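Local structure of inactive dihydroorotase-like domain (Chaetomium thermophilum, 5NNL) at residues A[279-292]-A[304-316]. The protein is of unknown function but belongs, as an inactive dihydroorotase-like domain, to a family built on an alpha/beta barrel flanked by a smaller beta-sheet region. Sequence-based numbering, arbitrary orientation.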
# COMPACT_ATOMS: atom_id res chain seq x y z
N GLY A 279 20.45 8.27 2.09
CA GLY A 279 20.43 9.09 0.90
C GLY A 279 19.07 9.32 0.29
O GLY A 279 18.97 10.07 -0.69
N ALA A 280 18.02 8.70 0.82
CA ALA A 280 16.67 8.91 0.31
C ALA A 280 16.02 10.02 1.12
O ALA A 280 15.76 9.85 2.31
CB ALA A 280 15.85 7.62 0.38
N THR A 281 15.78 11.17 0.48
CA THR A 281 15.19 12.32 1.14
C THR A 281 14.10 12.92 0.27
O THR A 281 14.12 12.78 -0.96
CB THR A 281 16.25 13.39 1.46
OG1 THR A 281 16.72 13.99 0.25
CG2 THR A 281 17.43 12.79 2.22
N VAL A 282 13.15 13.58 0.92
CA VAL A 282 12.04 14.25 0.25
C VAL A 282 11.91 15.66 0.83
O VAL A 282 11.75 15.82 2.04
CB VAL A 282 10.72 13.48 0.43
CG1 VAL A 282 9.58 14.18 -0.31
CG2 VAL A 282 10.86 12.06 -0.04
N GLU A 283 11.94 16.66 -0.04
CA GLU A 283 11.72 18.05 0.34
C GLU A 283 10.38 18.50 -0.24
O GLU A 283 10.15 18.36 -1.45
CB GLU A 283 12.84 18.96 -0.16
CG GLU A 283 12.70 20.41 0.29
CD GLU A 283 13.85 21.29 -0.19
OE1 GLU A 283 14.40 21.00 -1.28
OE2 GLU A 283 14.19 22.26 0.52
N ILE A 284 9.52 19.03 0.62
CA ILE A 284 8.14 19.33 0.28
C ILE A 284 7.84 20.79 0.59
O ILE A 284 8.10 21.26 1.70
CB ILE A 284 7.17 18.40 1.04
CG1 ILE A 284 7.31 16.97 0.52
CG2 ILE A 284 5.73 18.86 0.88
CD1 ILE A 284 7.15 15.94 1.57
N GLU A 285 7.29 21.49 -0.39
CA GLU A 285 6.73 22.83 -0.18
C GLU A 285 5.29 22.62 0.27
O GLU A 285 4.37 22.45 -0.54
CB GLU A 285 6.84 23.66 -1.45
CG GLU A 285 8.30 24.00 -1.80
CD GLU A 285 8.55 24.28 -3.27
OE1 GLU A 285 9.41 25.13 -3.57
OE2 GLU A 285 7.90 23.64 -4.13
N LEU A 286 5.10 22.60 1.59
CA LEU A 286 3.82 22.19 2.17
C LEU A 286 2.69 23.13 1.80
O LEU A 286 1.53 22.71 1.70
CB LEU A 286 3.97 22.10 3.69
CG LEU A 286 2.72 21.82 4.52
CD1 LEU A 286 2.09 20.50 4.12
CD2 LEU A 286 3.08 21.83 6.00
N ASP A 287 2.99 24.42 1.58
CA ASP A 287 1.97 25.43 1.34
C ASP A 287 1.75 25.75 -0.13
O ASP A 287 0.84 26.51 -0.45
CB ASP A 287 2.35 26.73 2.07
CG ASP A 287 1.85 26.77 3.50
OD1 ASP A 287 0.73 26.27 3.76
OD2 ASP A 287 2.59 27.30 4.36
N ARG A 288 2.57 25.20 -1.02
CA ARG A 288 2.43 25.53 -2.43
C ARG A 288 1.20 24.85 -3.01
O ARG A 288 1.04 23.63 -2.89
CB ARG A 288 3.68 25.12 -3.20
CG ARG A 288 3.71 25.67 -4.61
CD ARG A 288 4.98 25.30 -5.34
NE ARG A 288 4.87 25.62 -6.77
CZ ARG A 288 5.71 25.18 -7.70
NH1 ARG A 288 6.73 24.40 -7.38
NH2 ARG A 288 5.53 25.53 -8.97
N ALA A 289 0.32 25.64 -3.61
CA ALA A 289 -0.86 25.11 -4.27
C ALA A 289 -0.53 24.65 -5.68
O ALA A 289 0.42 25.14 -6.31
CB ALA A 289 -1.97 26.16 -4.32
N PHE A 290 -1.32 23.70 -6.17
CA PHE A 290 -1.18 23.21 -7.54
C PHE A 290 -2.49 22.55 -7.94
O PHE A 290 -3.19 21.97 -7.10
CB PHE A 290 -0.02 22.22 -7.67
CG PHE A 290 -0.32 20.86 -7.11
CD1 PHE A 290 -0.20 20.61 -5.75
CD2 PHE A 290 -0.73 19.83 -7.93
CE1 PHE A 290 -0.47 19.36 -5.23
CE2 PHE A 290 -1.00 18.58 -7.42
CZ PHE A 290 -0.88 18.34 -6.07
N ALA A 291 -2.81 22.64 -9.22
CA ALA A 291 -4.00 22.01 -9.76
C ALA A 291 -3.69 20.57 -10.12
O ALA A 291 -2.73 20.30 -10.85
CB ALA A 291 -4.50 22.77 -10.99
N VAL A 292 -4.49 19.64 -9.60
CA VAL A 292 -4.32 18.24 -9.94
C VAL A 292 -4.36 18.15 -11.46
O VAL A 292 -5.36 18.56 -12.08
CB VAL A 292 -5.41 17.36 -9.29
CG1 VAL A 292 -5.20 15.90 -9.68
CG2 VAL A 292 -5.38 17.51 -7.78
N LYS A 304 -9.16 20.02 -9.19
CA LYS A 304 -9.15 20.54 -7.83
C LYS A 304 -7.75 21.00 -7.46
O LYS A 304 -6.75 20.57 -8.05
CB LYS A 304 -9.63 19.48 -6.83
CG LYS A 304 -11.05 19.00 -7.08
CD LYS A 304 -12.08 20.09 -6.76
CE LYS A 304 -13.46 19.72 -7.28
NZ LYS A 304 -14.28 20.94 -7.57
N VAL A 305 -7.68 21.89 -6.48
CA VAL A 305 -6.43 22.50 -6.04
C VAL A 305 -6.06 21.91 -4.69
O VAL A 305 -6.83 22.02 -3.72
CB VAL A 305 -6.54 24.03 -5.98
CG1 VAL A 305 -5.28 24.63 -5.40
CG2 VAL A 305 -6.82 24.58 -7.36
N LEU A 306 -4.88 21.31 -4.61
CA LEU A 306 -4.36 20.76 -3.37
C LEU A 306 -3.09 21.52 -2.99
O LEU A 306 -2.59 22.36 -3.74
CB LEU A 306 -4.07 19.26 -3.51
CG LEU A 306 -5.25 18.40 -3.97
CD1 LEU A 306 -4.80 16.98 -4.25
CD2 LEU A 306 -6.37 18.42 -2.93
N LYS A 307 -2.57 21.22 -1.80
CA LYS A 307 -1.31 21.77 -1.33
C LYS A 307 -0.31 20.65 -1.07
O LYS A 307 -0.69 19.54 -0.67
CB LYS A 307 -1.51 22.60 -0.07
CG LYS A 307 -2.47 23.76 -0.27
CD LYS A 307 -2.06 25.01 0.49
CE LYS A 307 -3.02 26.15 0.21
NZ LYS A 307 -2.56 27.47 0.74
N GLY A 308 0.96 20.95 -1.29
CA GLY A 308 2.02 19.99 -1.08
C GLY A 308 2.71 19.59 -2.36
O GLY A 308 2.29 18.63 -3.03
N VAL A 309 3.76 20.31 -2.72
CA VAL A 309 4.55 20.02 -3.92
C VAL A 309 5.83 19.32 -3.50
O VAL A 309 6.50 19.74 -2.55
CB VAL A 309 4.85 21.32 -4.70
CG1 VAL A 309 5.90 21.08 -5.78
CG2 VAL A 309 3.56 21.85 -5.34
N VAL A 310 6.15 18.23 -4.20
CA VAL A 310 7.39 17.49 -3.96
C VAL A 310 8.52 18.25 -4.65
O VAL A 310 8.74 18.12 -5.85
CB VAL A 310 7.29 16.05 -4.47
CG1 VAL A 310 8.59 15.30 -4.21
CG2 VAL A 310 6.12 15.34 -3.81
N GLN A 311 9.24 19.06 -3.87
CA GLN A 311 10.25 19.94 -4.47
C GLN A 311 11.46 19.14 -4.95
O GLN A 311 11.99 19.41 -6.03
CB GLN A 311 10.67 21.01 -3.45
CG GLN A 311 11.87 21.86 -3.89
CD GLN A 311 12.20 22.96 -2.89
OE1 GLN A 311 11.76 22.93 -1.74
NE2 GLN A 311 12.99 23.94 -3.32
N ARG A 312 11.90 18.16 -4.17
CA ARG A 312 13.09 17.40 -4.54
C ARG A 312 13.06 16.06 -3.83
O ARG A 312 12.75 15.97 -2.65
CB ARG A 312 14.36 18.16 -4.17
CG ARG A 312 15.65 17.45 -4.57
CD ARG A 312 16.89 18.08 -3.96
NE ARG A 312 16.79 18.19 -2.51
CZ ARG A 312 17.82 18.15 -1.67
NH1 ARG A 312 19.06 17.98 -2.11
NH2 ARG A 312 17.60 18.27 -0.36
N VAL A 313 13.41 15.01 -4.58
CA VAL A 313 13.60 13.67 -4.04
C VAL A 313 15.00 13.21 -4.43
O VAL A 313 15.35 13.23 -5.61
CB VAL A 313 12.54 12.68 -4.55
CG1 VAL A 313 12.83 11.25 -4.06
CG2 VAL A 313 11.15 13.12 -4.11
N THR A 314 15.78 12.81 -3.44
CA THR A 314 17.07 12.19 -3.68
C THR A 314 16.96 10.69 -3.46
O THR A 314 16.17 10.22 -2.64
CB THR A 314 18.16 12.77 -2.77
OG1 THR A 314 17.86 12.51 -1.40
CG2 THR A 314 18.29 14.28 -2.99
N PHE A 315 17.73 9.94 -4.23
CA PHE A 315 17.70 8.48 -4.16
C PHE A 315 19.01 7.96 -4.71
O PHE A 315 19.37 8.27 -5.85
CB PHE A 315 16.52 7.92 -4.94
CG PHE A 315 16.44 6.42 -4.93
CD1 PHE A 315 16.09 5.74 -3.77
CD2 PHE A 315 16.71 5.69 -6.07
CE1 PHE A 315 16.02 4.36 -3.76
CE2 PHE A 315 16.64 4.31 -6.06
CZ PHE A 315 16.29 3.65 -4.90
N GLN A 316 19.74 7.19 -3.90
CA GLN A 316 20.97 6.54 -4.35
C GLN A 316 21.95 7.56 -4.94
O GLN A 316 22.53 7.35 -6.00
CB GLN A 316 20.66 5.44 -5.36
CG GLN A 316 20.09 4.18 -4.74
CD GLN A 316 21.11 3.45 -3.89
OE1 GLN A 316 22.27 3.31 -4.28
NE2 GLN A 316 20.69 2.99 -2.72
O HOH W 1 15.42 15.88 -1.13
O HOH W 2 -1.31 27.44 2.84
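Glu-283 and Gln-311 both place CG opposite the backbone N (chi1 -176° and 171°) and run on extended, which brings their flat ends together across the two strands. The carboxylate lies stacked on the amide, planes 15° apart, with Glu-283 CD 3.6 Å from Gln-311 CD. The carboxylate of Glu-285 stacks on the same amide. A classic beta bulge sets this up: Gln-311 and Arg-312 both face Glu-283. Glu-283 O therefore accepts two bonds, from Gln-311 N at 2.7 Å and Arg-312 N at 3.2 Å. The Arg-312 side chain forms a long salt bridge to Glu-283.

Strand 305-315 pairs antiparallel with 281-285 and, past a type I turn from Glu-285 to Arg-288, with 288-291. A second bulge marks the corner, where Gly-308 N bonds Arg-288 O at 3.1 Å. On its other side strand 281-285 pairs with strand 3-11, which is consistent with the hairpin belonging to the smaller beta-sheet region beside the barrel in this family.

Arg-288 stretches across Val-309, its CD 3.7 Å from Val-309 CG2. This leads NH1 to Glu-285 OE2, 3.5 Å away and in the guanidinium plane. Phe-290 CD1 approaches Val-309 CG2 at 4.0 Å, and CE1 meets the CB of Leu-306. Helix 242-251 borders this end: Pro-244 touches Phe-290, and Thr-248 touches Leu-306. Val-282 packs against Val-310 and Val-313 on the face that also carries Ile-284. At the far end Thr-314 OG1 donates to Gly-279 O at 2.8 Å, and a water joins Thr-281 OG1 to Arg-312 O.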